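2-oxoglutarate carboxylase small subunit (Hydrogenobacter thermophilus, PDB 7KCT) is the biotin carboxylase-type subunit of a carboxylase, built around an ATP-grasp fold that holds ADP, magnesium and bicarbonate. Local coordinates at residues A[17-22]-A[43-48]; A[66-71]-A[388-393]; A[248-253]-A[309-314]; A[258-263]-A[336-341]. One frame throughout, in Å; residues are numbered along the deposited sequence.

Contact 1 (A[17-22]-A[43-48]); sequences ANRGEI and EIESTA
Arg19 and Glu45 meet in a side-on salt bridge that carries the whole contact. The guanidinium offers its NE edge and the carboxylate answers with both oxygens. Arg19 NE lies 2.9 Å from OE1 of Glu45 in a nearly straight bond (167°), which uses the syn side of that oxygen and the guanidinium plane of the arginine. Arg19 NH2 pairs with OE2 of Glu45 at a very short, and so doubtful, 2.5 Å, and a weak third bond runs from NE to OE2. The two flat groups are twisted 31° from coplanar. A bend at chi3 (-63°) of Arg19 turns this edge to the acid, while Glu45 reaches out almost extended. Both residues are long enough to bring opposite charges together between two loops.

Within each segment there is a further hydrogen bond. The backbone N of Arg19 gives to Asn18 OD1 (2.7 Å), and Ala48 N closes a type I turn on Glu45 O. Tyr384 adds a further partner for Arg19 NH2.

In the Rossmann-like N-terminal domain, the bridge ties the loop between strand 13-16 and helix 20-32 to the one between the adjacent strand 36-41 and helix 49-53, with Tyr68 of helix 66-69 touching both residues.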
# COMPACT_ATOMS: atom_id res chain seq x y z
N ALA A 17 -16.06 16.63 8.55
CA ALA A 17 -17.35 17.02 7.98
C ALA A 17 -17.44 16.53 6.53
O ALA A 17 -17.39 17.31 5.57
CB ALA A 17 -17.54 18.53 8.07
N ASN A 18 -17.43 15.22 6.36
CA ASN A 18 -17.39 14.62 5.02
C ASN A 18 -17.66 13.12 5.13
O ASN A 18 -18.08 12.63 6.19
CB ASN A 18 -16.06 14.91 4.33
CG ASN A 18 -16.23 15.07 2.81
OD1 ASN A 18 -16.73 14.18 2.11
ND2 ASN A 18 -15.78 16.19 2.31
N ARG A 19 -17.51 12.39 4.01
CA ARG A 19 -17.92 10.99 3.92
C ARG A 19 -16.97 10.21 3.03
O ARG A 19 -16.06 10.77 2.43
CB ARG A 19 -19.36 10.87 3.38
CG ARG A 19 -19.59 11.47 1.97
CD ARG A 19 -20.96 11.09 1.35
NE ARG A 19 -21.06 9.63 1.14
CZ ARG A 19 -20.48 8.95 0.17
NH1 ARG A 19 -19.72 9.56 -0.75
NH2 ARG A 19 -20.64 7.63 0.15
N GLY A 20 -17.20 8.90 2.95
CA GLY A 20 -16.57 8.17 1.88
C GLY A 20 -15.07 8.07 2.09
O GLY A 20 -14.58 8.12 3.21
N GLU A 21 -14.33 7.98 1.00
CA GLU A 21 -12.90 7.68 1.11
C GLU A 21 -12.13 8.78 1.82
O GLU A 21 -11.14 8.50 2.52
CB GLU A 21 -12.28 7.41 -0.26
CG GLU A 21 -12.19 8.59 -1.25
CD GLU A 21 -10.88 9.35 -1.15
OE1 GLU A 21 -9.99 8.92 -0.35
OE2 GLU A 21 -10.73 10.35 -1.89
N ILE A 22 -12.50 10.05 1.60
CA ILE A 22 -11.73 11.16 2.18
C ILE A 22 -12.00 11.22 3.69
O ILE A 22 -11.11 11.57 4.47
CB ILE A 22 -12.06 12.47 1.44
CG1 ILE A 22 -11.15 13.60 1.90
CG2 ILE A 22 -13.51 12.94 1.65
CD1 ILE A 22 -9.66 13.38 1.68
N GLU A 43 -28.97 9.04 7.44
CA GLU A 43 -29.64 7.77 7.68
C GLU A 43 -29.48 6.79 6.51
O GLU A 43 -29.49 5.58 6.71
CB GLU A 43 -31.14 8.02 7.99
N ILE A 44 -29.33 7.26 5.27
CA ILE A 44 -29.20 6.28 4.20
C ILE A 44 -27.86 5.55 4.19
O ILE A 44 -27.73 4.53 3.49
CB ILE A 44 -29.36 6.87 2.78
CG1 ILE A 44 -28.38 8.03 2.61
CG2 ILE A 44 -30.85 7.26 2.55
CD1 ILE A 44 -28.08 8.37 1.22
N GLU A 45 -26.87 6.01 4.96
CA GLU A 45 -25.50 5.49 4.98
C GLU A 45 -25.15 5.00 6.38
O GLU A 45 -24.03 5.20 6.88
CB GLU A 45 -24.52 6.56 4.51
CG GLU A 45 -24.41 6.74 3.01
CD GLU A 45 -23.12 7.45 2.62
OE1 GLU A 45 -22.79 8.51 3.23
OE2 GLU A 45 -22.43 6.92 1.70
N SER A 46 -26.10 4.37 7.07
CA SER A 46 -25.83 4.05 8.47
C SER A 46 -24.77 2.96 8.59
O SER A 46 -24.14 2.85 9.65
CB SER A 46 -27.12 3.61 9.18
OG SER A 46 -27.78 2.66 8.36
N THR A 47 -24.50 2.23 7.51
CA THR A 47 -23.44 1.23 7.54
C THR A 47 -22.14 1.75 6.94
O THR A 47 -21.24 0.96 6.73
CB THR A 47 -23.86 -0.03 6.77
OG1 THR A 47 -24.07 0.31 5.39
CG2 THR A 47 -25.15 -0.61 7.31
N ALA A 48 -22.00 3.05 6.72
CA ALA A 48 -20.81 3.60 6.07
C ALA A 48 -19.55 3.25 6.85
O ALA A 48 -19.54 3.22 8.08
CB ALA A 48 -20.90 5.12 5.94

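Contact 2 (A[66-71]-A[388-393]); sequences DTYLNA and PYYDSL
Tyr68 and Tyr390 come together with their ring planes almost perpendicular, at 85°, and their side chains crossing at about a right angle. The ring centroids are 5.9 Å apart. The hydroxyl end of Tyr390 arrives at the rim of Tyr68, with OH in the plane of that ring and 3.6 Å from CE2. The flank of Tyr390 follows, CE1 lying 4.0 Å from the same CE2 of Tyr68. In each tyrosine CG stands anti to the carbonyl carbon (chi1 -54° for Tyr68, -53° for Tyr390), which sends the ring out from its backbone toward the other segment; the alpha carbons of Tyr68 and Tyr390 can therefore stay 10.8 Å apart.

This meeting joins the Rossmann-like N-terminal domain to the C-terminal domain of the biotin carboxylase fold, with 316 residues of chain between the two segments. Next to Tyr390 is Asp391, which touches the bound ADP, so the loop belongs to the nucleotide pocket as well as to the domain interface.

Tyrosine suits position 390 because it combines a broad apolar ring with a polar end: the Tyr390 hydroxyl is hydrogen-bonded to the backbone O of Pro64, just ahead of helix 66-69, which probably steadies the end of the ring. Tyr68 serves here through its ring, which has Thr67 CG2 over one face, 3.5 Å above the plane and displaced to the rim, and also stacks with Phe92. Over the middle of one Tyr390 face lies Tyr389 CB, 4.1 Å above the ring.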
# COMPACT_ATOMS: atom_id res chain seq x y z
N ASP A 66 -27.96 17.80 2.71
CA ASP A 66 -28.06 18.71 3.84
C ASP A 66 -27.25 18.21 5.02
O ASP A 66 -26.81 19.02 5.83
CB ASP A 66 -29.53 18.85 4.23
CG ASP A 66 -29.74 19.63 5.51
OD1 ASP A 66 -29.41 20.84 5.52
OD2 ASP A 66 -30.26 19.04 6.49
N THR A 67 -27.10 16.89 5.16
CA THR A 67 -26.20 16.31 6.15
C THR A 67 -24.85 17.01 6.16
O THR A 67 -24.33 17.37 7.23
CB THR A 67 -26.00 14.82 5.86
OG1 THR A 67 -27.25 14.13 6.00
CG2 THR A 67 -24.94 14.19 6.83
N TYR A 68 -24.25 17.21 4.99
CA TYR A 68 -22.91 17.75 4.86
C TYR A 68 -22.85 19.24 4.48
O TYR A 68 -21.76 19.82 4.51
CB TYR A 68 -22.12 16.93 3.83
CG TYR A 68 -22.12 15.44 4.15
CD1 TYR A 68 -21.20 14.93 5.03
CD2 TYR A 68 -23.08 14.59 3.62
CE1 TYR A 68 -21.18 13.62 5.37
CE2 TYR A 68 -23.08 13.25 3.95
CZ TYR A 68 -22.10 12.78 4.85
OH TYR A 68 -22.00 11.48 5.26
N LEU A 69 -23.97 19.88 4.17
CA LEU A 69 -23.94 21.27 3.69
C LEU A 69 -24.52 22.28 4.69
O LEU A 69 -24.41 23.48 4.46
CB LEU A 69 -24.70 21.39 2.36
CG LEU A 69 -24.06 20.69 1.16
CD1 LEU A 69 -25.00 20.82 -0.11
CD2 LEU A 69 -22.66 21.25 0.86
N ASN A 70 -25.09 21.83 5.79
CA ASN A 70 -25.66 22.74 6.78
C ASN A 70 -24.57 23.17 7.76
O ASN A 70 -24.30 22.48 8.74
CB ASN A 70 -26.83 22.07 7.50
CG ASN A 70 -27.63 23.05 8.36
OD1 ASN A 70 -27.07 23.80 9.15
ND2 ASN A 70 -28.95 23.01 8.22
N ALA A 71 -23.98 24.33 7.48
CA ALA A 71 -22.85 24.82 8.26
C ALA A 71 -23.21 25.04 9.73
O ALA A 71 -22.41 24.68 10.61
CB ALA A 71 -22.32 26.10 7.62
N PRO A 388 -27.72 7.62 -5.64
CA PRO A 388 -27.63 8.72 -6.60
C PRO A 388 -27.19 10.06 -5.98
O PRO A 388 -26.78 10.98 -6.71
CB PRO A 388 -29.05 8.78 -7.17
CG PRO A 388 -29.91 8.36 -5.97
CD PRO A 388 -29.11 7.26 -5.33
N TYR A 389 -27.20 10.19 -4.65
CA TYR A 389 -27.01 11.48 -3.98
C TYR A 389 -25.56 11.96 -3.94
O TYR A 389 -25.34 13.18 -3.83
CB TYR A 389 -27.53 11.35 -2.55
CG TYR A 389 -28.93 10.87 -2.45
CD1 TYR A 389 -29.98 11.71 -2.82
CD2 TYR A 389 -29.22 9.60 -1.98
CE1 TYR A 389 -31.25 11.29 -2.75
CE2 TYR A 389 -30.49 9.17 -1.90
CZ TYR A 389 -31.51 10.02 -2.29
OH TYR A 389 -32.80 9.60 -2.20
N TYR A 390 -24.58 11.05 -4.05
CA TYR A 390 -23.19 11.42 -3.87
C TYR A 390 -22.32 11.02 -5.05
O TYR A 390 -22.72 10.29 -5.96
CB TYR A 390 -22.59 10.76 -2.61
CG TYR A 390 -23.38 11.00 -1.40
CD1 TYR A 390 -23.59 12.30 -0.91
CD2 TYR A 390 -23.95 9.94 -0.71
CE1 TYR A 390 -24.37 12.51 0.25
CE2 TYR A 390 -24.68 10.13 0.40
CZ TYR A 390 -24.88 11.42 0.89
OH TYR A 390 -25.63 11.59 2.01
N ASP A 391 -21.10 11.55 -5.03
CA ASP A 391 -20.12 11.23 -6.06
C ASP A 391 -20.01 9.71 -6.26
O ASP A 391 -20.27 8.90 -5.36
CB ASP A 391 -18.73 11.84 -5.73
N SER A 392 -19.62 9.33 -7.48
CA SER A 392 -19.59 7.91 -7.82
C SER A 392 -18.28 7.22 -7.45
O SER A 392 -18.13 6.01 -7.70
CB SER A 392 -19.86 7.69 -9.32
OG SER A 392 -18.92 8.41 -10.11
N LEU A 393 -17.37 7.94 -6.79
CA LEU A 393 -16.06 7.40 -6.44
C LEU A 393 -16.22 6.24 -5.47
O LEU A 393 -16.92 6.36 -4.46
CB LEU A 393 -15.19 8.51 -5.85
CG LEU A 393 -13.71 8.17 -5.66
CD1 LEU A 393 -13.06 7.70 -6.95
CD2 LEU A 393 -12.99 9.39 -5.08

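Contact 3 (A[248-253]-A[309-314]); sequences EIAPSL and EMITGV
The delta methyl of Ile311 is pressed into the corner where Ala250 meets Pro251. Its CD1 lies 3.6 Å from Ala250 CB and 3.8 Å from Pro251 CD, and it also touches Pro251 N. The other branch serves the same strand end: CG2 of Ile311 packs against the carbonyl O of Ala250 at 3.6 Å. With CG1 between the backbone N and the carbonyl carbon (chi1 64°) and chi2 extended, the isoleucine reaches with both branches, as a beta-branched residue can. Alanine is small enough to let the alpha carbons of Ala250 and Ile311 come within 7.1 Å, and Pro251, entered through a cis peptide, sets a compact apolar ring, with CD toward the methyl, beside it.

Here, in the ATP-grasp domain, the last turn of helix 305-312 lies against the end of strand 244-250. All three touching residues are buried, and Ser342 of strand 341-351 also packs on Ile311.

Past Ile311 the helix end is looser: Thr312 is partly exposed and Gly313 exposed, though Val314 is buried again. Thr312 takes part in an ST turn, its OG1 accepting from Val314 N at 3.1 Å, and Gly313 leaves the helix at a positive phi (78°) that glycine adopts easily.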
# COMPACT_ATOMS: atom_id res chain seq x y z
N GLU A 248 -4.37 10.51 -12.83
CA GLU A 248 -3.43 11.54 -12.42
C GLU A 248 -2.05 10.94 -12.20
O GLU A 248 -1.92 9.84 -11.66
CB GLU A 248 -3.96 12.19 -11.11
CG GLU A 248 -5.37 12.74 -11.20
CD GLU A 248 -6.44 11.88 -10.50
OE1 GLU A 248 -6.15 10.75 -10.01
OE2 GLU A 248 -7.58 12.37 -10.40
N ILE A 249 -1.01 11.68 -12.62
CA ILE A 249 0.34 11.20 -12.42
C ILE A 249 1.20 12.29 -11.78
O ILE A 249 0.97 13.48 -11.96
CB ILE A 249 1.01 10.73 -13.74
CG1 ILE A 249 1.31 11.92 -14.63
CG2 ILE A 249 0.07 9.80 -14.56
CD1 ILE A 249 2.13 11.63 -15.92
N ALA A 250 2.28 11.86 -11.15
CA ALA A 250 3.25 12.76 -10.54
C ALA A 250 4.63 12.13 -10.65
O ALA A 250 4.76 10.90 -10.51
CB ALA A 250 2.94 13.06 -9.06
N PRO A 251 5.67 12.93 -11.00
CA PRO A 251 5.53 14.31 -11.50
C PRO A 251 4.88 14.26 -12.88
O PRO A 251 4.65 13.16 -13.38
CB PRO A 251 6.98 14.83 -11.55
CG PRO A 251 7.81 13.56 -11.80
CD PRO A 251 7.06 12.46 -11.00
N SER A 252 4.60 15.39 -13.50
CA SER A 252 4.34 15.41 -14.93
C SER A 252 5.55 14.84 -15.66
O SER A 252 6.66 14.86 -15.14
CB SER A 252 4.08 16.84 -15.40
OG SER A 252 5.33 17.52 -15.65
N LEU A 253 5.33 14.31 -16.86
CA LEU A 253 6.44 14.02 -17.77
C LEU A 253 6.85 15.24 -18.58
O LEU A 253 7.93 15.25 -19.18
CB LEU A 253 6.06 12.91 -18.75
CG LEU A 253 5.56 11.63 -18.05
CD1 LEU A 253 4.87 10.73 -19.02
CD2 LEU A 253 6.75 10.91 -17.38
N GLU A 309 2.17 12.57 -2.46
CA GLU A 309 2.73 11.96 -1.26
C GLU A 309 3.67 10.82 -1.59
O GLU A 309 4.69 10.61 -0.92
CB GLU A 309 1.62 11.46 -0.32
CG GLU A 309 0.64 12.50 0.09
CD GLU A 309 -0.46 11.94 1.02
OE1 GLU A 309 -0.82 10.73 0.94
OE2 GLU A 309 -0.93 12.70 1.88
N MET A 310 3.36 10.06 -2.64
CA MET A 310 4.22 8.91 -2.92
C MET A 310 5.60 9.32 -3.47
O MET A 310 6.56 8.60 -3.28
CB MET A 310 3.56 7.96 -3.91
CG MET A 310 2.13 7.59 -3.52
SD MET A 310 2.12 6.46 -2.13
CE MET A 310 2.38 5.00 -3.13
N ILE A 311 5.71 10.42 -4.23
CA ILE A 311 7.00 10.77 -4.79
C ILE A 311 7.82 11.67 -3.88
O ILE A 311 9.05 11.75 -4.05
CB ILE A 311 6.87 11.43 -6.18
CG1 ILE A 311 6.13 12.77 -6.12
CG2 ILE A 311 6.20 10.47 -7.20
CD1 ILE A 311 6.14 13.53 -7.49
N THR A 312 7.17 12.39 -2.96
CA THR A 312 7.88 13.28 -2.03
C THR A 312 8.09 12.70 -0.65
O THR A 312 8.98 13.17 0.07
CB THR A 312 7.15 14.61 -1.83
OG1 THR A 312 5.87 14.42 -1.18
CG2 THR A 312 6.94 15.33 -3.16
N GLY A 313 7.24 11.76 -0.23
CA GLY A 313 7.21 11.27 1.13
C GLY A 313 6.53 12.18 2.14
O GLY A 313 6.57 11.89 3.34
N VAL A 314 5.85 13.23 1.72
CA VAL A 314 5.21 14.17 2.63
C VAL A 314 3.74 13.76 2.82
O VAL A 314 2.98 13.71 1.86
CB VAL A 314 5.33 15.61 2.10
CG1 VAL A 314 4.54 16.58 2.92
CG2 VAL A 314 6.80 16.02 2.08

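Contact 4 (A[258-263]-A[336-341]); sequences EQREYY and IRFNGY
Phe338 lies against Arg260 and Glu261 of helix 257-273, packing the loop that leads into strand 341-351 against this helix of the ATP-grasp domain.

The main interaction is a CH-pi contact. CD of Arg260 sits over one face of the Phe338 ring, 3.9 Å from its centroid and 21° off the normal, displaced toward the rim above CE2. With chi1 at -177° the arginine sets out away from its own backbone N, and the two side chains slide past each other in opposite directions. Arginine fits because its methylene chain can lie on an aromatic ring while its charged end goes elsewhere.

Charge adds little across the segments. The arginine chain bends at chi3, and Arg260 CZ ends 5.6 Å from the Phe338 ring centroid, at most a weak cation-pi attraction. The stronger partner of the guanidinium lies outside the two segments: Glu234, whose OE2 forms a salt bridge with Arg260 NE, consistent with the methylenes being steadied over the ring.

Phe338 is also met at its edge, where the ring hydrogens carry slight positive charge. Glu261 bends at chi2 to get there: its OE2 is hydrogen-bonded to His231, while OE1 lies in the ring plane, 3.8 Å from Phe338 CE2.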
# COMPACT_ATOMS: atom_id res chain seq x y z
N GLU A 258 14.21 22.00 -14.12
CA GLU A 258 14.40 23.45 -14.06
C GLU A 258 13.08 24.20 -14.22
O GLU A 258 12.85 25.23 -13.58
CB GLU A 258 15.42 23.86 -15.14
CG GLU A 258 16.87 23.34 -14.94
CD GLU A 258 17.02 21.81 -15.05
OE1 GLU A 258 16.43 21.18 -15.97
OE2 GLU A 258 17.76 21.25 -14.20
N GLN A 259 12.19 23.71 -15.09
CA GLN A 259 10.86 24.32 -15.13
C GLN A 259 10.05 24.02 -13.88
O GLN A 259 9.23 24.85 -13.46
CB GLN A 259 10.10 23.85 -16.35
CG GLN A 259 10.84 24.00 -17.65
CD GLN A 259 10.11 23.33 -18.79
OE1 GLN A 259 10.29 22.14 -19.06
NE2 GLN A 259 9.18 24.07 -19.39
N ARG A 260 10.24 22.83 -13.30
CA ARG A 260 9.57 22.48 -12.05
C ARG A 260 9.86 23.52 -10.98
O ARG A 260 8.95 24.07 -10.37
CB ARG A 260 9.99 21.09 -11.59
CG ARG A 260 9.28 20.55 -10.31
CD ARG A 260 9.48 19.02 -10.13
NE ARG A 260 8.88 18.32 -11.26
CZ ARG A 260 9.56 17.64 -12.18
NH1 ARG A 260 10.87 17.53 -12.09
NH2 ARG A 260 8.92 17.07 -13.19
N GLU A 261 11.13 23.84 -10.78
CA GLU A 261 11.48 24.81 -9.75
C GLU A 261 11.13 26.25 -10.15
O GLU A 261 10.76 27.04 -9.28
CB GLU A 261 12.95 24.68 -9.43
CG GLU A 261 13.29 23.31 -8.86
CD GLU A 261 12.60 23.02 -7.51
OE1 GLU A 261 12.36 21.83 -7.20
OE2 GLU A 261 12.29 23.98 -6.76
N TYR A 262 11.18 26.59 -11.44
CA TYR A 262 10.78 27.93 -11.86
C TYR A 262 9.30 28.16 -11.61
O TYR A 262 8.91 29.11 -10.93
CB TYR A 262 11.10 28.14 -13.35
CG TYR A 262 10.45 29.38 -13.92
CD1 TYR A 262 11.01 30.64 -13.72
CD2 TYR A 262 9.27 29.30 -14.62
CE1 TYR A 262 10.38 31.80 -14.23
CE2 TYR A 262 8.65 30.43 -15.11
CZ TYR A 262 9.22 31.68 -14.93
OH TYR A 262 8.59 32.79 -15.44
N TYR A 263 8.45 27.29 -12.17
CA TYR A 263 7.02 27.48 -11.97
C TYR A 263 6.65 27.26 -10.51
O TYR A 263 5.75 27.92 -10.00
CB TYR A 263 6.22 26.53 -12.85
CG TYR A 263 6.14 26.99 -14.28
CD1 TYR A 263 5.42 28.12 -14.61
CD2 TYR A 263 6.74 26.26 -15.30
CE1 TYR A 263 5.31 28.55 -15.92
CE2 TYR A 263 6.65 26.67 -16.62
CZ TYR A 263 5.92 27.81 -16.92
OH TYR A 263 5.80 28.22 -18.22
N ILE A 336 12.72 18.95 -0.42
CA ILE A 336 11.66 18.31 -1.19
C ILE A 336 12.27 17.65 -2.42
O ILE A 336 12.67 18.33 -3.37
CB ILE A 336 10.56 19.29 -1.59
CG1 ILE A 336 9.97 19.98 -0.33
CG2 ILE A 336 9.48 18.60 -2.46
CD1 ILE A 336 9.87 19.07 0.92
N ARG A 337 12.34 16.31 -2.40
CA ARG A 337 12.80 15.49 -3.52
C ARG A 337 11.62 14.85 -4.25
O ARG A 337 10.55 14.60 -3.68
CB ARG A 337 13.73 14.39 -3.02
CG ARG A 337 14.93 14.85 -2.17
CD ARG A 337 16.19 15.01 -2.99
NE ARG A 337 17.30 15.51 -2.17
CZ ARG A 337 17.53 16.80 -1.94
NH1 ARG A 337 16.72 17.71 -2.46
NH2 ARG A 337 18.55 17.19 -1.19
N PHE A 338 11.84 14.52 -5.52
CA PHE A 338 10.82 13.95 -6.37
C PHE A 338 11.36 12.61 -6.85
O PHE A 338 12.08 12.53 -7.86
CB PHE A 338 10.50 14.88 -7.47
CG PHE A 338 10.05 16.25 -7.00
CD1 PHE A 338 8.78 16.43 -6.49
CD2 PHE A 338 10.91 17.35 -7.08
CE1 PHE A 338 8.35 17.68 -6.08
CE2 PHE A 338 10.48 18.62 -6.69
CZ PHE A 338 9.21 18.78 -6.17
N ASN A 339 11.02 11.55 -6.11
CA ASN A 339 11.59 10.22 -6.29
C ASN A 339 10.59 9.38 -7.07
O ASN A 339 9.52 9.04 -6.56
CB ASN A 339 11.89 9.62 -4.91
CG ASN A 339 12.43 8.20 -4.97
OD1 ASN A 339 13.15 7.84 -5.88
ND2 ASN A 339 12.14 7.42 -3.94
N GLY A 340 10.93 9.07 -8.33
CA GLY A 340 10.16 8.13 -9.10
C GLY A 340 8.85 8.69 -9.62
O GLY A 340 8.66 9.88 -9.82
N TYR A 341 7.92 7.77 -9.86
CA TYR A 341 6.68 8.07 -10.55
C TYR A 341 5.52 7.37 -9.86
O TYR A 341 5.67 6.23 -9.44
CB TYR A 341 6.75 7.60 -12.01
CG TYR A 341 7.70 8.37 -12.86
CD1 TYR A 341 9.03 8.00 -12.97
CD2 TYR A 341 7.28 9.50 -13.55
CE1 TYR A 341 9.91 8.72 -13.75
CE2 TYR A 341 8.16 10.24 -14.33
CZ TYR A 341 9.48 9.85 -14.41
OH TYR A 341 10.35 10.58 -15.18

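In the fold
The four contacts form two pairs; contact 2 lies across the chain's centre from contacts 3 and 4. Contacts 1 and 2, with centres 9 Å apart, touch each other through Arg19, Tyr68 and Tyr390: NE of Arg19 packs on Tyr390 CD2 at 3.4 Å, so the salt bridge within the N-terminal domain adjoins the seam with the C-terminal domain. Contacts 3 and 4 are also about 9 Å apart, and their segments alternate along the chain; a probable hydrogen bond from Asn339 N to Ile311 O (2.9 Å) joins them. Both are nested in sequence within the loop closed by contact 2, though the centres of contacts 2 and 3 are about 29 Å apart; strand 341-351 pairs with both 244-250 and 393-401, linking the two regions.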